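Local structure of B12-binding domain-containing protein (Kitasatospora setae, 6WTE) at residues E273-I278 against P311-E316; Q267-S272 against L303-Y308; N225-R230 against T242-R247. The protein probably methylates its substrate with S-adenosylmethionine by a non-radical route, using bound cobalamin and a [4Fe-4S] cluster held in a radical SAM fold. All blocks are in the same frame, centred on the assembly; numbering follows the deposited sequence.

Contact 1 of 3, residues E273-I278 against P311-E316. With SF4 (iron/sulfur cluster), chain C; EDO (1,2-ethanediol), chain G.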
loop_
_atom_site.group_PDB
_atom_site.type_symbol
_atom_site.label_atom_id
_atom_site.label_comp_id
_atom_site.label_asym_id
_atom_site.label_seq_id
_atom_site.Cartn_x
_atom_site.Cartn_y
_atom_site.Cartn_z
ATOM N N GLU A 273 9.428 -4.769 0.280
ATOM C CA GLU A 273 9.743 -6.198 0.234
ATOM C C GLU A 273 10.708 -6.479 1.374
ATOM O O GLU A 273 11.800 -5.906 1.400
ATOM C CB GLU A 273 10.380 -6.602 -1.106
ATOM C CG GLU A 273 9.652 -6.119 -2.354
ATOM C CD GLU A 273 8.388 -6.897 -2.636
ATOM O OE1 GLU A 273 8.156 -7.927 -1.965
ATOM O OE2 GLU A 273 7.632 -6.493 -3.544
ATOM N N PHE A 274 10.333 -7.368 2.298
ATOM C CA PHE A 274 11.160 -7.546 3.491
ATOM C C PHE A 274 12.533 -8.120 3.150
ATOM O O PHE A 274 13.535 -7.722 3.755
ATOM C CB PHE A 274 10.453 -8.435 4.518
ATOM C CG PHE A 274 11.259 -8.671 5.777
ATOM C CD1 PHE A 274 11.706 -7.609 6.542
ATOM C CD2 PHE A 274 11.568 -9.959 6.189
ATOM C CE1 PHE A 274 12.446 -7.821 7.703
ATOM C CE2 PHE A 274 12.307 -10.181 7.343
ATOM C CZ PHE A 274 12.747 -9.113 8.101
ATOM N N ASN A 275 12.614 -9.041 2.182
ATOM C CA ASN A 275 13.874 -9.724 1.903
ATOM C C ASN A 275 14.721 -9.043 0.830
ATOM O O ASN A 275 15.790 -9.558 0.493
ATOM C CB ASN A 275 13.624 -11.192 1.500
ATOM C CG ASN A 275 12.830 -11.326 0.207
ATOM O OD1 ASN A 275 11.980 -10.489 -0.110
ATOM N ND2 ASN A 275 13.095 -12.392 -0.539
ATOM N N LEU A 276 14.284 -7.921 0.270
ATOM C CA LEU A 276 15.215 -7.104 -0.493
ATOM C C LEU A 276 15.986 -6.232 0.487
ATOM O O LEU A 276 15.514 -5.956 1.591
ATOM C CB LEU A 276 14.486 -6.274 -1.551
ATOM C CG LEU A 276 13.748 -7.117 -2.600
ATOM C CD1 LEU A 276 13.188 -6.240 -3.717
ATOM C CD2 LEU A 276 14.654 -8.210 -3.192
ATOM N N SER A 277 17.193 -5.832 0.101
ATOM C CA SER A 277 18.176 -5.339 1.065
ATOM C C SER A 277 18.330 -6.376 2.184
ATOM O O SER A 277 17.974 -6.158 3.344
ATOM C CB SER A 277 17.772 -3.963 1.610
ATOM O OG SER A 277 18.880 -3.268 2.156
ATOM N N ILE A 278 18.846 -7.543 1.790
ATOM C CA ILE A 278 18.726 -8.741 2.615
ATOM C C ILE A 278 19.616 -8.671 3.848
ATOM O O ILE A 278 19.275 -9.237 4.898
ATOM C CB ILE A 278 19.037 -9.992 1.765
ATOM C CG1 ILE A 278 18.881 -11.273 2.599
ATOM C CG2 ILE A 278 20.433 -9.902 1.174
ATOM C CD1 ILE A 278 17.447 -11.601 2.988
ATOM N N PRO A 311 10.499 -13.728 -4.399
ATOM C CA PRO A 311 11.030 -15.100 -4.384
ATOM C C PRO A 311 12.515 -15.189 -4.093
ATOM O O PRO A 311 12.976 -16.230 -3.612
ATOM C CB PRO A 311 10.705 -15.616 -5.792
ATOM C CG PRO A 311 9.517 -14.837 -6.206
ATOM C CD PRO A 311 9.713 -13.460 -5.616
ATOM N N SER A 312 13.285 -14.147 -4.391
ATOM C CA SER A 312 14.723 -14.164 -4.202
ATOM C C SER A 312 15.151 -12.803 -3.673
ATOM O O SER A 312 14.623 -11.775 -4.121
ATOM C CB SER A 312 15.458 -14.473 -5.517
ATOM O OG SER A 312 16.865 -14.437 -5.340
ATOM N N PRO A 313 16.101 -12.754 -2.725
ATOM C CA PRO A 313 16.800 -13.891 -2.123
ATOM C C PRO A 313 16.048 -14.468 -0.935
ATOM O O PRO A 313 15.601 -13.719 -0.063
ATOM C CB PRO A 313 18.125 -13.279 -1.675
ATOM C CG PRO A 313 17.777 -11.850 -1.336
ATOM C CD PRO A 313 16.602 -11.462 -2.216
ATOM N N PHE A 314 15.921 -15.798 -0.891
ATOM C CA PHE A 314 15.245 -16.470 0.221
ATOM C C PHE A 314 15.974 -17.800 0.409
ATOM O O PHE A 314 15.598 -18.807 -0.195
ATOM C CB PHE A 314 13.759 -16.680 -0.057
ATOM C CG PHE A 314 12.942 -17.000 1.176
ATOM C CD1 PHE A 314 13.008 -18.253 1.776
ATOM C CD2 PHE A 314 12.092 -16.050 1.723
ATOM C CE1 PHE A 314 12.254 -18.544 2.900
ATOM C CE2 PHE A 314 11.336 -16.331 2.844
ATOM C CZ PHE A 314 11.418 -17.574 3.443
ATOM N N ASP A 315 17.024 -17.787 1.231
ATOM C CA ASP A 315 17.870 -18.965 1.369
ATOM C C ASP A 315 17.658 -19.629 2.727
ATOM O O ASP A 315 16.842 -19.195 3.550
ATOM C CB ASP A 315 19.347 -18.618 1.125
ATOM C CG ASP A 315 19.907 -17.591 2.104
ATOM O OD1 ASP A 315 19.320 -17.358 3.178
ATOM O OD2 ASP A 315 20.965 -17.005 1.785
ATOM N N GLU A 316 18.407 -20.711 2.950
ATOM C CA GLU A 316 18.220 -21.508 4.157
ATOM C C GLU A 316 18.512 -20.694 5.411
ATOM O O GLU A 316 17.774 -20.778 6.402
ATOM C CB GLU A 316 19.103 -22.754 4.098
ATOM C CG GLU A 316 18.907 -23.708 5.260
ATOM C CD GLU A 316 19.728 -24.972 5.104
ATOM O OE1 GLU A 316 20.481 -25.070 4.111
ATOM O OE2 GLU A 316 19.614 -25.868 5.969
HETATM FE FE1 SF4 C . 8.842 -4.972 -7.666
HETATM FE FE2 SF4 C . 9.756 -3.359 -5.639
HETATM FE FE3 SF4 C . 8.037 -5.373 -5.055
HETATM FE FE4 SF4 C . 7.156 -3.218 -6.428
HETATM S S1 SF4 C . 7.914 -3.229 -4.283
HETATM S S2 SF4 C . 6.724 -5.400 -6.909
HETATM S S3 SF4 C . 8.992 -2.685 -7.676
HETATM S S4 SF4 C . 10.146 -5.599 -5.915
HETATM C C1 EDO G . 19.090 -8.242 -2.038
HETATM O O1 EDO G . 19.678 -7.481 -0.978
HETATM C C2 EDO G . 18.740 -7.296 -3.184
HETATM O O2 EDO G . 17.869 -6.259 -2.703
#
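N275 ND2 is shared between two carbonyl oxygens: it donates to P313 O at 2.9 Å and, beyond the two segments, to Q310 O. The bond to P313 O is fairly straight (155°), although the donor stands above the carbonyl plane and the acceptor lies only slightly off the plane of the amide. CG sits between the backbone N and the carbonyl carbon (chi1 63°), on the side of P313; ND2 also lies at the edge of the F314 ring, near its plane. The P313 ring, which follows a cis peptide bond, touches two aliphatic side chains: L276 CD2 at its CD (3.9 Å) and I278 CB at its CG (3.8 Å). I278 and P313 slide past each other in opposite directions. P313 CD also covers N275 O (3.4 Å apart), a buried acceptor with no partner in the model. On the cluster side, L276 CD1 lies 3.8 Å from SF4 S4, and E273 OE2 binds iron FE3 at 1.9 Å. A carboxylate thus fills the iron site that S-adenosylmethionine usually chelates in radical SAM enzymes, consistent with non-radical catalysis here.

Contact 2 of 3, residues Q267-S272 against L303-Y308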
loop_
_atom_site.group_PDB
_atom_site.type_symbol
_atom_site.label_atom_id
_atom_site.label_comp_id
_atom_site.label_asym_id
_atom_site.label_seq_id
_atom_site.Cartn_x
_atom_site.Cartn_y
_atom_site.Cartn_z
ATOM N N GLN A 267 2.667 -9.045 14.222
ATOM C CA GLN A 267 3.196 -7.847 13.588
ATOM C C GLN A 267 3.511 -8.143 12.134
ATOM O O GLN A 267 4.072 -9.193 11.810
ATOM C CB GLN A 267 4.440 -7.336 14.322
ATOM C CG GLN A 267 4.163 -7.063 15.799
ATOM C CD GLN A 267 5.389 -6.620 16.574
ATOM O OE1 GLN A 267 6.423 -6.311 15.992
ATOM N NE2 GLN A 267 5.272 -6.590 17.903
ATOM N N HIS A 268 3.119 -7.222 11.266
ATOM C CA HIS A 268 3.305 -7.359 9.830
ATOM C C HIS A 268 4.341 -6.339 9.376
ATOM O O HIS A 268 4.211 -5.150 9.684
ATOM C CB HIS A 268 1.970 -7.148 9.110
ATOM C CG HIS A 268 1.949 -7.650 7.701
ATOM N ND1 HIS A 268 2.553 -6.978 6.660
ATOM C CD2 HIS A 268 1.396 -8.762 7.160
ATOM C CE1 HIS A 268 2.373 -7.654 5.539
ATOM N NE2 HIS A 268 1.676 -8.741 5.814
ATOM N N THR A 269 5.375 -6.800 8.665
ATOM C CA THR A 269 6.357 -5.865 8.123
ATOM C C THR A 269 5.690 -4.990 7.069
ATOM O O THR A 269 4.855 -5.462 6.294
ATOM C CB THR A 269 7.555 -6.603 7.508
ATOM O OG1 THR A 269 7.104 -7.503 6.489
ATOM C CG2 THR A 269 8.305 -7.383 8.569
ATOM N N THR A 270 6.034 -3.700 7.060
ATOM C CA THR A 270 5.455 -2.768 6.095
ATOM C C THR A 270 6.487 -2.232 5.110
ATOM O O THR A 270 6.293 -1.159 4.528
ATOM C CB THR A 270 4.762 -1.609 6.805
ATOM O OG1 THR A 270 5.731 -0.871 7.560
ATOM C CG2 THR A 270 3.676 -2.135 7.720
ATOM N N ASP A 271 7.597 -2.938 4.948
ATOM C CA ASP A 271 8.520 -2.662 3.861
ATOM C C ASP A 271 7.841 -2.922 2.522
ATOM O O ASP A 271 6.833 -3.625 2.433
ATOM C CB ASP A 271 9.756 -3.554 3.985
ATOM C CG ASP A 271 10.441 -3.410 5.325
ATOM O OD1 ASP A 271 10.128 -2.450 6.057
ATOM O OD2 ASP A 271 11.279 -4.269 5.659
ATOM N N SER A 272 8.435 -2.378 1.459
ATOM C CA SER A 272 8.020 -2.784 0.122
ATOM C C SER A 272 8.237 -4.283 -0.067
ATOM O O SER A 272 7.335 -5.005 -0.511
ATOM C CB SER A 272 8.778 -1.978 -0.930
ATOM O OG SER A 272 8.341 -0.626 -0.937
ATOM N N LEU A 303 6.336 -12.991 19.923
ATOM C CA LEU A 303 6.161 -12.348 18.623
ATOM C C LEU A 303 5.673 -13.340 17.576
ATOM O O LEU A 303 6.117 -14.488 17.523
ATOM C CB LEU A 303 7.481 -11.725 18.167
ATOM C CG LEU A 303 7.535 -11.191 16.733
ATOM C CD1 LEU A 303 6.640 -9.963 16.586
ATOM C CD2 LEU A 303 8.972 -10.874 16.329
ATOM N N ARG A 304 4.733 -12.896 16.751
ATOM C CA ARG A 304 4.261 -13.666 15.605
ATOM C C ARG A 304 4.419 -12.754 14.394
ATOM O O ARG A 304 3.603 -11.854 14.185
ATOM C CB ARG A 304 2.822 -14.130 15.808
ATOM C CG ARG A 304 2.666 -15.024 17.040
ATOM C CD ARG A 304 1.271 -15.618 17.162
ATOM N NE ARG A 304 0.255 -14.635 17.539
ATOM C CZ ARG A 304 -0.160 -14.409 18.783
ATOM N NH1 ARG A 304 0.354 -15.087 19.799
ATOM N NH2 ARG A 304 -1.096 -13.497 19.014
ATOM N N LEU A 305 5.479 -12.972 13.618
ATOM C CA LEU A 305 5.884 -12.053 12.561
ATOM C C LEU A 305 5.323 -12.509 11.222
ATOM O O LEU A 305 5.424 -13.689 10.866
ATOM C CB LEU A 305 7.408 -11.957 12.480
ATOM C CG LEU A 305 7.984 -10.912 11.526
ATOM C CD1 LEU A 305 7.569 -9.516 11.959
ATOM C CD2 LEU A 305 9.500 -11.042 11.503
ATOM N N TRP A 306 4.766 -11.565 10.471
ATOM C CA TRP A 306 4.196 -11.832 9.158
ATOM C C TRP A 306 4.908 -10.933 8.163
ATOM O O TRP A 306 4.922 -9.712 8.335
ATOM C CB TRP A 306 2.686 -11.584 9.161
ATOM C CG TRP A 306 1.982 -12.398 10.218
ATOM C CD1 TRP A 306 1.796 -12.056 11.529
ATOM C CD2 TRP A 306 1.400 -13.694 10.054
ATOM N NE1 TRP A 306 1.129 -13.064 12.190
ATOM C CE2 TRP A 306 0.881 -14.083 11.305
ATOM C CE3 TRP A 306 1.277 -14.571 8.971
ATOM C CZ2 TRP A 306 0.233 -15.301 11.497
ATOM C CZ3 TRP A 306 0.634 -15.783 9.168
ATOM C CH2 TRP A 306 0.120 -16.135 10.420
ATOM N N VAL A 307 5.523 -11.531 7.146
ATOM C CA VAL A 307 6.379 -10.774 6.238
ATOM C C VAL A 307 5.896 -10.950 4.803
ATOM O O VAL A 307 5.175 -11.892 4.466
ATOM C CB VAL A 307 7.870 -11.176 6.364
ATOM C CG1 VAL A 307 8.355 -10.992 7.800
ATOM C CG2 VAL A 307 8.105 -12.631 5.898
ATOM N N TYR A 308 6.289 -9.995 3.959
ATOM C CA TYR A 308 6.007 -10.012 2.529
ATOM C C TYR A 308 7.335 -9.988 1.793
ATOM O O TYR A 308 8.194 -9.152 2.093
ATOM C CB TYR A 308 5.144 -8.816 2.097
ATOM C CG TYR A 308 4.644 -8.957 0.675
ATOM C CD1 TYR A 308 5.413 -8.537 -0.404
ATOM C CD2 TYR A 308 3.410 -9.539 0.413
ATOM C CE1 TYR A 308 4.964 -8.685 -1.704
ATOM C CE2 TYR A 308 2.952 -9.687 -0.877
ATOM C CZ TYR A 308 3.732 -9.261 -1.931
ATOM O OH TYR A 308 3.273 -9.408 -3.218
#
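T269 is turned at chi1 57° with OG1 between the backbone N and carbonyl carbon, which lays OG1 3.4 Å from V307 CA and leaves CG2 against V307 CG1 at 3.7 Å; the same methyl also reaches L305 CD1. H268 has CG anti to its own N (chi1 -163°); its side chain crosses that of W306 at about a right angle. W306 O lies 3.7 Å above one face of the imidazole, offset toward its rim. The ring's rotation is fixed by ND1, which donates to T269 O at 2.8 Å, a bent bond with the acceptor tilted out of the ring plane. The backbones form two parallel strands, 4.8 Å apart at the closest approach of their axes, with H268 and W306 on one face and Q267 and L305 on the other. Q267 N bonds to R304 O, W306 N to Q267 O (2.8 Å) and T269 N to W306 O. They are neighbouring strands of the radical SAM partial barrel, connected through helix 278-294 as a beta-alpha-beta unit. Toward that helix and helix 249-261, L303 CD1 packs on the Q267 amide, 3.6 Å from its CD, while Q267 NE2 donates to M256 O and I264 O. D266 accepts a hydrogen bond from W306 NE1 and forms a salt bridge with R304 NH2. H268 on the strand and T270, D271 and S272 beyond its end touch cobalamin; S272, its OG hydrogen-bonded to E236, also touches the iron-sulfur cluster.

Contact 3 of 3, residues N225-R230 against T242-R247. With SF4 (iron/sulfur cluster), chain C; EDO (1,2-ethanediol), chain L.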
loop_
_atom_site.group_PDB
_atom_site.type_symbol
_atom_site.label_atom_id
_atom_site.label_comp_id
_atom_site.label_asym_id
_atom_site.label_seq_id
_atom_site.Cartn_x
_atom_site.Cartn_y
_atom_site.Cartn_z
ATOM N N ASN A 225 12.557 2.042 4.222
ATOM C CA ASN A 225 11.721 2.661 3.209
ATOM C C ASN A 225 12.326 2.465 1.823
ATOM O O ASN A 225 13.538 2.583 1.643
ATOM C CB ASN A 225 11.551 4.154 3.480
ATOM C CG ASN A 225 10.682 4.824 2.448
ATOM O OD1 ASN A 225 9.459 4.698 2.488
ATOM N ND2 ASN A 225 11.303 5.522 1.496
ATOM N N GLY A 226 11.469 2.196 0.849
ATOM C CA GLY A 226 11.827 2.280 -0.553
ATOM C C GLY A 226 11.970 0.910 -1.199
ATOM O O GLY A 226 11.926 -0.132 -0.549
ATOM N N CYS A 227 12.135 0.941 -2.523
ATOM C CA CYS A 227 12.430 -0.253 -3.305
ATOM C C CYS A 227 13.338 0.137 -4.455
ATOM O O CYS A 227 13.037 1.090 -5.180
ATOM C CB CYS A 227 11.166 -0.918 -3.863
ATOM S SG CYS A 227 11.557 -2.480 -4.747
ATOM N N ALA A 228 14.422 -0.610 -4.633
ATOM C CA ALA A 228 15.392 -0.313 -5.679
ATOM C C ALA A 228 15.102 -1.015 -6.998
ATOM O O ALA A 228 15.809 -0.758 -7.978
ATOM C CB ALA A 228 16.806 -0.669 -5.208
ATOM N N TYR A 229 14.092 -1.878 -7.064
ATOM C CA TYR A 229 13.747 -2.510 -8.333
ATOM C C TYR A 229 12.823 -1.577 -9.125
ATOM O O TYR A 229 12.617 -0.415 -8.766
ATOM C CB TYR A 229 13.153 -3.897 -8.096
ATOM C CG TYR A 229 14.190 -4.924 -7.671
ATOM C CD1 TYR A 229 15.546 -4.628 -7.716
ATOM C CD2 TYR A 229 13.811 -6.185 -7.231
ATOM C CE1 TYR A 229 16.499 -5.559 -7.333
ATOM C CE2 TYR A 229 14.754 -7.123 -6.844
ATOM C CZ TYR A 229 16.094 -6.804 -6.896
ATOM O OH TYR A 229 17.038 -7.731 -6.516
ATOM N N ARG A 230 12.273 -2.058 -10.236
ATOM C CA ARG A 230 11.483 -1.184 -11.105
ATOM C C ARG A 230 10.419 -2.003 -11.832
ATOM O O ARG A 230 10.278 -1.942 -13.058
ATOM C CB ARG A 230 12.390 -0.440 -12.085
ATOM C CG ARG A 230 11.750 0.769 -12.767
ATOM C CD ARG A 230 11.384 1.862 -11.773
ATOM N NE ARG A 230 12.553 2.465 -11.134
ATOM C CZ ARG A 230 13.193 3.532 -11.604
ATOM N NH1 ARG A 230 12.785 4.113 -12.722
ATOM N NH2 ARG A 230 14.243 4.018 -10.959
ATOM N N THR A 242 13.307 5.194 -4.517
ATOM C CA THR A 242 14.016 4.212 -5.329
ATOM C C THR A 242 15.252 3.636 -4.654
ATOM O O THR A 242 15.943 2.819 -5.271
ATOM C CB THR A 242 14.447 4.839 -6.659
ATOM O OG1 THR A 242 15.337 5.933 -6.393
ATOM C CG2 THR A 242 13.240 5.355 -7.425
ATOM N N ARG A 243 15.573 4.060 -3.433
ATOM C CA ARG A 243 16.708 3.524 -2.695
ATOM C C ARG A 243 16.279 3.264 -1.256
ATOM O O ARG A 243 15.301 3.836 -0.765
ATOM C CB ARG A 243 17.912 4.475 -2.729
ATOM C CG ARG A 243 18.502 4.678 -4.125
ATOM C CD ARG A 243 19.090 3.389 -4.687
ATOM N NE ARG A 243 19.646 3.603 -6.020
ATOM C CZ ARG A 243 19.019 3.302 -7.155
ATOM N NH1 ARG A 243 17.811 2.754 -7.126
ATOM N NH2 ARG A 243 19.606 3.542 -8.323
ATOM N N TYR A 244 17.028 2.402 -0.575
ATOM C CA TYR A 244 16.643 1.967 0.763
ATOM C C TYR A 244 17.076 2.992 1.801
ATOM O O TYR A 244 18.262 3.317 1.917
ATOM C CB TYR A 244 17.224 0.584 1.059
ATOM C CG TYR A 244 16.644 -0.425 0.104
ATOM C CD1 TYR A 244 15.302 -0.767 0.173
ATOM C CD2 TYR A 244 17.415 -0.985 -0.907
ATOM C CE1 TYR A 244 14.748 -1.656 -0.718
ATOM C CE2 TYR A 244 16.867 -1.885 -1.807
ATOM C CZ TYR A 244 15.528 -2.207 -1.709
ATOM O OH TYR A 244 14.959 -3.095 -2.593
ATOM N N GLY A 245 16.100 3.517 2.534
ATOM C CA GLY A 245 16.364 4.258 3.751
ATOM C C GLY A 245 16.193 3.302 4.912
ATOM O O GLY A 245 15.069 3.066 5.359
ATOM N N GLN A 246 17.296 2.712 5.373
ATOM C CA GLN A 246 17.246 1.670 6.391
ATOM C C GLN A 246 17.145 2.293 7.775
ATOM O O GLN A 246 17.915 3.194 8.115
ATOM C CB GLN A 246 18.496 0.792 6.316
ATOM C CG GLN A 246 18.692 0.063 5.001
ATOM C CD GLN A 246 19.983 -0.735 4.971
ATOM O OE1 GLN A 246 20.845 -0.574 5.836
ATOM N NE2 GLN A 246 20.124 -1.598 3.973
ATOM N N ARG A 247 16.216 1.793 8.582
ATOM C CA ARG A 247 16.122 2.249 9.959
ATOM C C ARG A 247 17.184 1.574 10.814
ATOM O O ARG A 247 17.607 0.442 10.545
ATOM C CB ARG A 247 14.741 1.958 10.542
ATOM C CG ARG A 247 13.585 2.626 9.831
ATOM C CD ARG A 247 12.286 2.285 10.538
ATOM N NE ARG A 247 12.283 2.787 11.914
ATOM C CZ ARG A 247 11.430 2.397 12.857
ATOM N NH1 ARG A 247 10.496 1.495 12.583
ATOM N NH2 ARG A 247 11.510 2.915 14.077
HETATM FE FE1 SF4 C . 8.842 -4.972 -7.666
HETATM FE FE2 SF4 C . 9.756 -3.359 -5.639
HETATM FE FE3 SF4 C . 8.037 -5.373 -5.055
HETATM FE FE4 SF4 C . 7.156 -3.218 -6.428
HETATM S S1 SF4 C . 7.914 -3.229 -4.283
HETATM S S2 SF4 C . 6.724 -5.400 -6.909
HETATM S S3 SF4 C . 8.992 -2.685 -7.676
HETATM S S4 SF4 C . 10.146 -5.599 -5.915
HETATM C C1 EDO L . 11.265 5.469 -15.881
HETATM O O1 EDO L . 11.146 5.634 -17.298
HETATM C C2 EDO L . 10.437 4.268 -15.450
HETATM O O2 EDO L . 11.300 3.322 -14.808
HETATM O O HOH W 1 14.081 5.771 0.602
#
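Backbone hydrogen bonds pair N225 with G245 in both directions: N225 N donates to G245 O, and G245 N returns a bond to N225 O, each 2.9 Å long, as in an antiparallel hydrogen-bonded pair. Farther along, where the chains no longer pair, CA-H...O contacts take over, among them A228 CA to T242 O at 3.2 Å and T242 CA to C227 O. One water links N225 ND2, from which it accepts, and R243 O, 2.7 Å away, to which it can donate; K240 O is a further acceptor for N225 ND2. This two-stranded antiparallel pairing, its strands linked through helix 236-240, leads directly into the first cysteine of the CxxxCxxC motif of radical SAM enzymes. C227 SG binds iron FE2 of the cluster at 2.2 Å and also accepts from Y229 N at 3.5 Å, while C231 and C234 supply the other cysteine ligands. Among aromatic contacts, Y244 has CG anti to the carbonyl carbon (chi1 -63°), and its ring meets residues 226-228: CE1 is 3.2 Å from G226 O, CE2 3.6 Å from A228 CB, and OH receives a weak but straight bond from A228 N (177°). In van der Waals contact, R230 NH2 lies 3.9 Å from T242 CG2. Of the charged groups, R243 NH1 donates to T242 O, and E349 forms salt bridges with both R230 and R243, probably easing the repulsion between them.

Contact 3 comes first along the chain and closes before the other two open; contacts 1 and 2 then interlock, with their segments alternating. All three lie within the radical SAM core. Contact 2 joins strands 266-269 and 304-309, and contact 1 joins the loops that follow those same strands, ahead of helices 278-294 and 316-325. Their centres are about 13 Å apart, and F274 N probably bonds to Y308 O. The centre of contact 3 is about 14 Å from that of contact 1 and about 17 Å from that of contact 2; S277 OG probably hydrogen-bonds Q246 NE2. Contacts 1 and 3 thus bring a glutamate and a cysteine ligand to one cluster, while the loop after strand 266-269 touches cobalamin and, through S272, the cluster.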